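11S globulin isoform 1 (Cocos nucifera, PDB 5WPW) serves as a seed storage protein of coconut, a hexameric 11S globulin that acts as a nutrient reservoir and is a potential food allergen. Local coordinates at the interface of chains A and B. Sequence-based numbering; all coordinates share one arbitrary frame. Chains: chain A/B, 11S globulin isoform 1.

Contact 1: the interface of chains A and B. Residues chain A 303, 305, 371-372, 378-380; chain B 75, 77-78, 121, 123.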
loop_
_atom_site.group_PDB
_atom_site.type_symbol
_atom_site.label_atom_id
_atom_site.label_comp_id
_atom_site.label_asym_id
_atom_site.label_seq_id
_atom_site.Cartn_x
_atom_site.Cartn_y
_atom_site.Cartn_z
ATOM N N TRP A 303 -10.941 22.129 16.499
ATOM C CA TRP A 303 -9.649 22.394 15.895
ATOM C C TRP A 303 -9.380 21.428 14.746
ATOM O O TRP A 303 -9.907 20.309 14.704
ATOM C CB TRP A 303 -8.533 22.335 16.951
ATOM C CG TRP A 303 -8.218 20.985 17.502
ATOM C CD1 TRP A 303 -7.304 20.065 17.003
ATOM C CD2 TRP A 303 -8.756 20.420 18.679
ATOM N NE1 TRP A 303 -7.271 18.961 17.814
ATOM C CE2 TRP A 303 -8.149 19.153 18.856
ATOM C CE3 TRP A 303 -9.705 20.857 19.616
ATOM C CZ2 TRP A 303 -8.467 18.312 19.932
ATOM C CZ3 TRP A 303 -10.004 20.032 20.690
ATOM C CH2 TRP A 303 -9.399 18.767 20.835
ATOM N N ILE A 305 -7.120 18.876 12.986
ATOM C CA ILE A 305 -6.171 17.933 13.562
ATOM C C ILE A 305 -4.905 17.867 12.732
ATOM O O ILE A 305 -3.790 17.958 13.265
ATOM C CB ILE A 305 -6.810 16.541 13.688
ATOM C CG1 ILE A 305 -7.829 16.527 14.831
ATOM C CG2 ILE A 305 -5.746 15.489 13.911
ATOM C CD1 ILE A 305 -8.680 15.300 14.824
ATOM N N VAL A 371 -11.318 17.226 11.662
ATOM C CA VAL A 371 -11.430 18.153 12.771
ATOM C C VAL A 371 -11.767 17.371 14.043
ATOM O O VAL A 371 -12.281 16.239 14.016
ATOM C CB VAL A 371 -12.494 19.250 12.536
ATOM C CG1 VAL A 371 -12.186 20.058 11.261
ATOM C CG2 VAL A 371 -13.867 18.616 12.488
ATOM N N SER A 372 -11.488 18.014 15.168
ATOM C CA SER A 372 -11.903 17.555 16.491
ATOM C C SER A 372 -12.819 18.606 17.112
ATOM O O SER A 372 -12.370 19.722 17.395
ATOM C CB SER A 372 -10.684 17.347 17.378
ATOM O OG SER A 372 -11.073 16.867 18.633
ATOM N N THR A 378 -19.488 14.023 18.856
ATOM C CA THR A 378 -18.229 13.357 18.534
ATOM C C THR A 378 -17.026 14.069 19.141
ATOM O O THR A 378 -15.940 14.066 18.561
ATOM C CB THR A 378 -18.052 13.253 17.018
ATOM O OG1 THR A 378 -18.069 14.564 16.442
ATOM C CG2 THR A 378 -19.149 12.429 16.387
ATOM N N SER A 379 -17.190 14.681 20.304
ATOM C CA SER A 379 -16.259 15.710 20.721
ATOM C C SER A 379 -15.275 15.208 21.765
ATOM O O SER A 379 -15.421 14.137 22.350
ATOM C CB SER A 379 -17.015 16.916 21.266
ATOM O OG SER A 379 -17.646 16.575 22.479
ATOM N N ALA A 380 -14.269 16.041 22.009
ATOM C CA ALA A 380 -13.253 15.727 22.998
ATOM C C ALA A 380 -13.845 15.656 24.400
ATOM O O ALA A 380 -13.535 14.737 25.173
ATOM C CB ALA A 380 -12.155 16.784 22.941
ATOM N N VAL B 75 -8.472 10.614 23.592
ATOM C CA VAL B 75 -9.772 10.805 22.958
ATOM C C VAL B 75 -9.595 10.766 21.445
ATOM O O VAL B 75 -8.876 11.593 20.869
ATOM C CB VAL B 75 -10.425 12.113 23.408
ATOM C CG1 VAL B 75 -11.741 12.298 22.676
ATOM C CG2 VAL B 75 -10.627 12.108 24.926
ATOM N N PRO B 77 -11.381 11.491 18.106
ATOM C CA PRO B 77 -12.586 12.197 17.651
ATOM C C PRO B 77 -13.398 11.405 16.634
ATOM O O PRO B 77 -12.869 10.863 15.659
ATOM C CB PRO B 77 -12.025 13.481 17.024
ATOM C CG PRO B 77 -10.578 13.220 16.803
ATOM C CD PRO B 77 -10.157 12.272 17.873
ATOM N N GLY B 78 -14.707 11.379 16.843
ATOM C CA GLY B 78 -15.594 10.698 15.924
ATOM C C GLY B 78 -15.809 9.240 16.238
ATOM O O GLY B 78 -16.570 8.573 15.524
ATOM N N GLY B 121 -2.590 16.271 17.732
ATOM C CA GLY B 121 -3.952 16.726 17.585
ATOM C C GLY B 121 -5.009 15.948 18.337
ATOM O O GLY B 121 -6.192 16.285 18.206
ATOM N N ALA B 123 -6.606 14.821 22.036
ATOM C CA ALA B 123 -6.618 15.131 23.464
ATOM C C ALA B 123 -6.217 13.930 24.319
ATOM O O ALA B 123 -6.690 12.802 24.118
ATOM C CB ALA B 123 -8.000 15.630 23.889
#
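A:Trp303, in strand 298-304, meets B:Gly121 in the loop between strands 114-118 and 124-127 by a polar contact at the rim of its indole. The indole nitrogen A:Trp303 NE1 donates to the carbonyl O of B:Gly121 at 2.9 Å, with 149° at the hydrogen. The acceptor lies almost in the ring plane, whereas the donor stands tilted from the plane of the carbonyl. CG of A:Trp303 is wedged between its own backbone N and carbonyl carbon (chi1 70°), and A:Ser372 CB from strand 371-373 sits over one face of the A:Trp303 indole, 3.4 Å above the plane and displaced toward the rim. A:Ser372, which also meets B:Pro77, probably helps to hold the ring in the orientation that directs NE1 to B:Gly121. A second polar pair is weak: B:Gly78 N donates to A:Thr378 O at 3.4 Å.

The apolar contacts centre on B:Pro77, whose hidden surface of 39 Å² is the greatest of this patch. The ring carbon B:Pro77 CG meets the delta-methyl CD1 of A:Ile305 obliquely, tip to tip, at 3.4 Å, tighter than usual for two carbons. The neighbouring B:Pro77 CB lies 3.9 Å from the hydroxyl OG of A:Ser372. Farther along, A:Thr378 CB rests on B:Gly78 CA at 3.7 Å, and the CG1 methyl of B:Val75 touches A:Ala380 CA at 3.8 Å, coming from the branch anti to the valine backbone N (chi1 177°).

Some 212 Å² of protein surface is hidden here. The patch joins the C-terminal cupin of one subunit to the N-terminal cupin of the next within the 11S globulin hexamer, combining a directed indole bond with close-fitting aliphatic groups.

Contact 2: the interface of chains A and B. Residues chain A 306-308, 345-346; chain B 58, 120, 146-149.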
loop_
_atom_site.group_PDB
_atom_site.type_symbol
_atom_site.label_atom_id
_atom_site.label_comp_id
_atom_site.label_asym_id
_atom_site.label_seq_id
_atom_site.Cartn_x
_atom_site.Cartn_y
_atom_site.Cartn_z
ATOM N N ASN A 306 -5.055 17.708 11.417
ATOM C CA ASN A 306 -3.923 17.317 10.578
ATOM C C ASN A 306 -3.720 18.261 9.401
ATOM O O ASN A 306 -3.075 17.879 8.424
ATOM C CB ASN A 306 -4.102 15.874 10.075
ATOM C CG ASN A 306 -5.403 15.643 9.315
ATOM O OD1 ASN A 306 -6.354 16.453 9.350
ATOM N ND2 ASN A 306 -5.461 14.513 8.630
ATOM N N ALA A 307 -4.201 19.502 9.491
ATOM C CA ALA A 307 -4.132 20.388 8.331
ATOM C C ALA A 307 -4.401 21.827 8.755
ATOM O O ALA A 307 -5.041 22.079 9.782
ATOM C CB ALA A 307 -5.131 19.966 7.256
ATOM N N HIS A 308 -3.895 22.766 7.953
ATOM C CA HIS A 308 -4.364 24.142 7.997
ATOM C C HIS A 308 -5.653 24.242 7.193
ATOM O O HIS A 308 -5.898 23.446 6.278
ATOM C CB HIS A 308 -3.352 25.131 7.407
ATOM C CG HIS A 308 -1.960 25.012 7.954
ATOM N ND1 HIS A 308 -1.640 25.305 9.262
ATOM C CD2 HIS A 308 -0.795 24.678 7.350
ATOM C CE1 HIS A 308 -0.346 25.131 9.450
ATOM N NE2 HIS A 308 0.189 24.748 8.306
ATOM N N GLN A 345 -3.392 24.831 11.669
ATOM C CA GLN A 345 -3.589 23.521 12.261
ATOM C C GLN A 345 -3.576 23.643 13.780
ATOM O O GLN A 345 -2.805 24.432 14.347
ATOM C CB GLN A 345 -2.465 22.573 11.795
ATOM C CG GLN A 345 -2.475 21.209 12.479
ATOM C CD GLN A 345 -1.209 20.390 12.192
ATOM O OE1 GLN A 345 -1.201 19.151 12.312
ATOM N NE2 GLN A 345 -0.149 21.070 11.823
ATOM N N ASN A 346 -4.478 22.902 14.423
ATOM C CA ASN A 346 -4.535 22.787 15.881
ATOM C C ASN A 346 -5.202 24.005 16.525
ATOM O O ASN A 346 -5.663 23.900 17.663
ATOM C CB ASN A 346 -3.142 22.605 16.510
ATOM C CG ASN A 346 -2.647 21.170 16.516
ATOM O OD1 ASN A 346 -1.700 20.826 15.806
ATOM N ND2 ASN A 346 -3.224 20.345 17.386
ATOM N N ASN B 58 0.947 19.676 18.727
ATOM C CA ASN B 58 1.123 19.722 17.274
ATOM C C ASN B 58 2.023 18.611 16.753
ATOM O O ASN B 58 2.097 18.430 15.532
ATOM C CB ASN B 58 1.715 21.070 16.846
ATOM C CG ASN B 58 3.178 21.274 17.338
ATOM O OD1 ASN B 58 3.536 20.893 18.464
ATOM N ND2 ASN B 58 4.016 21.881 16.493
ATOM N N ASN B 120 -0.404 13.488 17.068
ATOM C CA ASN B 120 -0.655 14.919 17.194
ATOM C C ASN B 120 -2.150 15.203 17.077
ATOM O O ASN B 120 -2.894 14.470 16.422
ATOM C CB ASN B 120 0.077 15.676 16.112
ATOM C CG ASN B 120 -0.287 15.166 14.766
ATOM O OD1 ASN B 120 -0.100 13.981 14.488
ATOM N ND2 ASN B 120 -0.875 16.022 13.938
ATOM N N ALA B 146 3.642 15.294 10.208
ATOM C CA ALA B 146 2.319 15.528 10.806
ATOM C C ALA B 146 2.181 16.963 11.318
ATOM O O ALA B 146 1.078 17.539 11.292
ATOM C CB ALA B 146 2.073 14.521 11.929
ATOM N N ASN B 147 3.275 17.559 11.762
ATOM C CA ASN B 147 3.276 18.898 12.341
ATOM C C ASN B 147 3.462 19.916 11.228
ATOM O O ASN B 147 4.561 20.058 10.694
ATOM C CB ASN B 147 4.400 19.022 13.361
ATOM C CG ASN B 147 4.658 20.479 13.759
ATOM O OD1 ASN B 147 3.727 21.278 13.854
ATOM N ND2 ASN B 147 5.913 20.820 14.007
ATOM N N GLN B 148 2.403 20.623 10.863
ATOM C CA GLN B 148 2.505 21.644 9.834
ATOM C C GLN B 148 2.675 23.048 10.413
ATOM O O GLN B 148 2.655 24.015 9.653
ATOM C CB GLN B 148 1.285 21.591 8.910
ATOM C CG GLN B 148 0.967 20.194 8.352
ATOM C CD GLN B 148 -0.051 20.234 7.212
ATOM O OE1 GLN B 148 -0.257 21.272 6.601
ATOM N NE2 GLN B 148 -0.677 19.095 6.927
ATOM N N LEU B 149 2.850 23.180 11.733
ATOM C CA LEU B 149 3.233 24.463 12.325
ATOM C C LEU B 149 4.746 24.631 12.325
ATOM O O LEU B 149 5.435 24.059 11.472
ATOM C CB LEU B 149 2.672 24.595 13.739
ATOM C CG LEU B 149 1.165 24.440 13.886
ATOM C CD1 LEU B 149 0.748 24.459 15.338
ATOM C CD2 LEU B 149 0.420 25.525 13.086
#
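Two chain A loops, A:Asn306 to A:His308 before strand 309-314 and A:Gln345 to A:Asn346 before strand 348-354, meet chain B loops, chiefly B:Ala146 to B:Leu149 after strand 134-140, with B:Asn58 and B:Asn120 alongside. Both surfaces belong to cupin domains, C-terminal in chain A and N-terminal in chain B.

A:Gln345, with 70 Å² hidden, reaches across with CG anti to its backbone N (chi1 173°) and the chain extended beyond. Its amide orientation is doubtful: A:Gln345 OE1 lies 3.0 Å from B:Ala146 O, two acceptors, and A:Gln345 NE2 lies 2.8 Å from B:Gln148 N, two donors. Exchanging OE1 and NE2 would match donor with acceptor in both pairs.

The imidazole of A:His308 presents an edge to chain B, nearly perpendicular to the amide plane of B:Gln148. A:His308 NE2 donates weakly to the backbone O of B:Gln148 at 2.9 Å, bent to 128° at the hydrogen. Behind it, A:Gln345 N donates to A:His308 ND1 at 3.0 Å, tilted from the ring plane; this bond probably restrains the ring and would be consistent with a hydrogen on NE2, though the structure does not show hydrogens. The CD2 methyl of B:Leu149 lies at the same ring's edge, 3.7 Å from A:His308 CE1.

Within chain B, the side-chain oxygen OD1 of B:Asn147 accepts from opposite faces: B:Asn58 ND2 at 2.7 Å and B:Leu149 N at 3.0 Å, both well out of the carbonyl plane, bonds that may steady the loop beside A:Gln345.

The C-alpha centres of contact 1 and contact 2 lie about 13 Å apart, and sequence continuity joins them on both sides. In chain A the stretch 303-308, running out of strand 298-304, supplies A:Trp303 and A:Ile305 to contact 1 and its next three residues to contact 2. In chain B the loop between strands 114-118 and 124-127 gives B:Asn120 to contact 2 and B:Gly121 to contact 1. The two contacts are therefore adjoining parts of one interface, and a shift in either shared stretch would probably affect both. Different surfaces of identical chains meet without an exact two-fold, consistent with head-to-tail association within a trimeric ring of the hexamer.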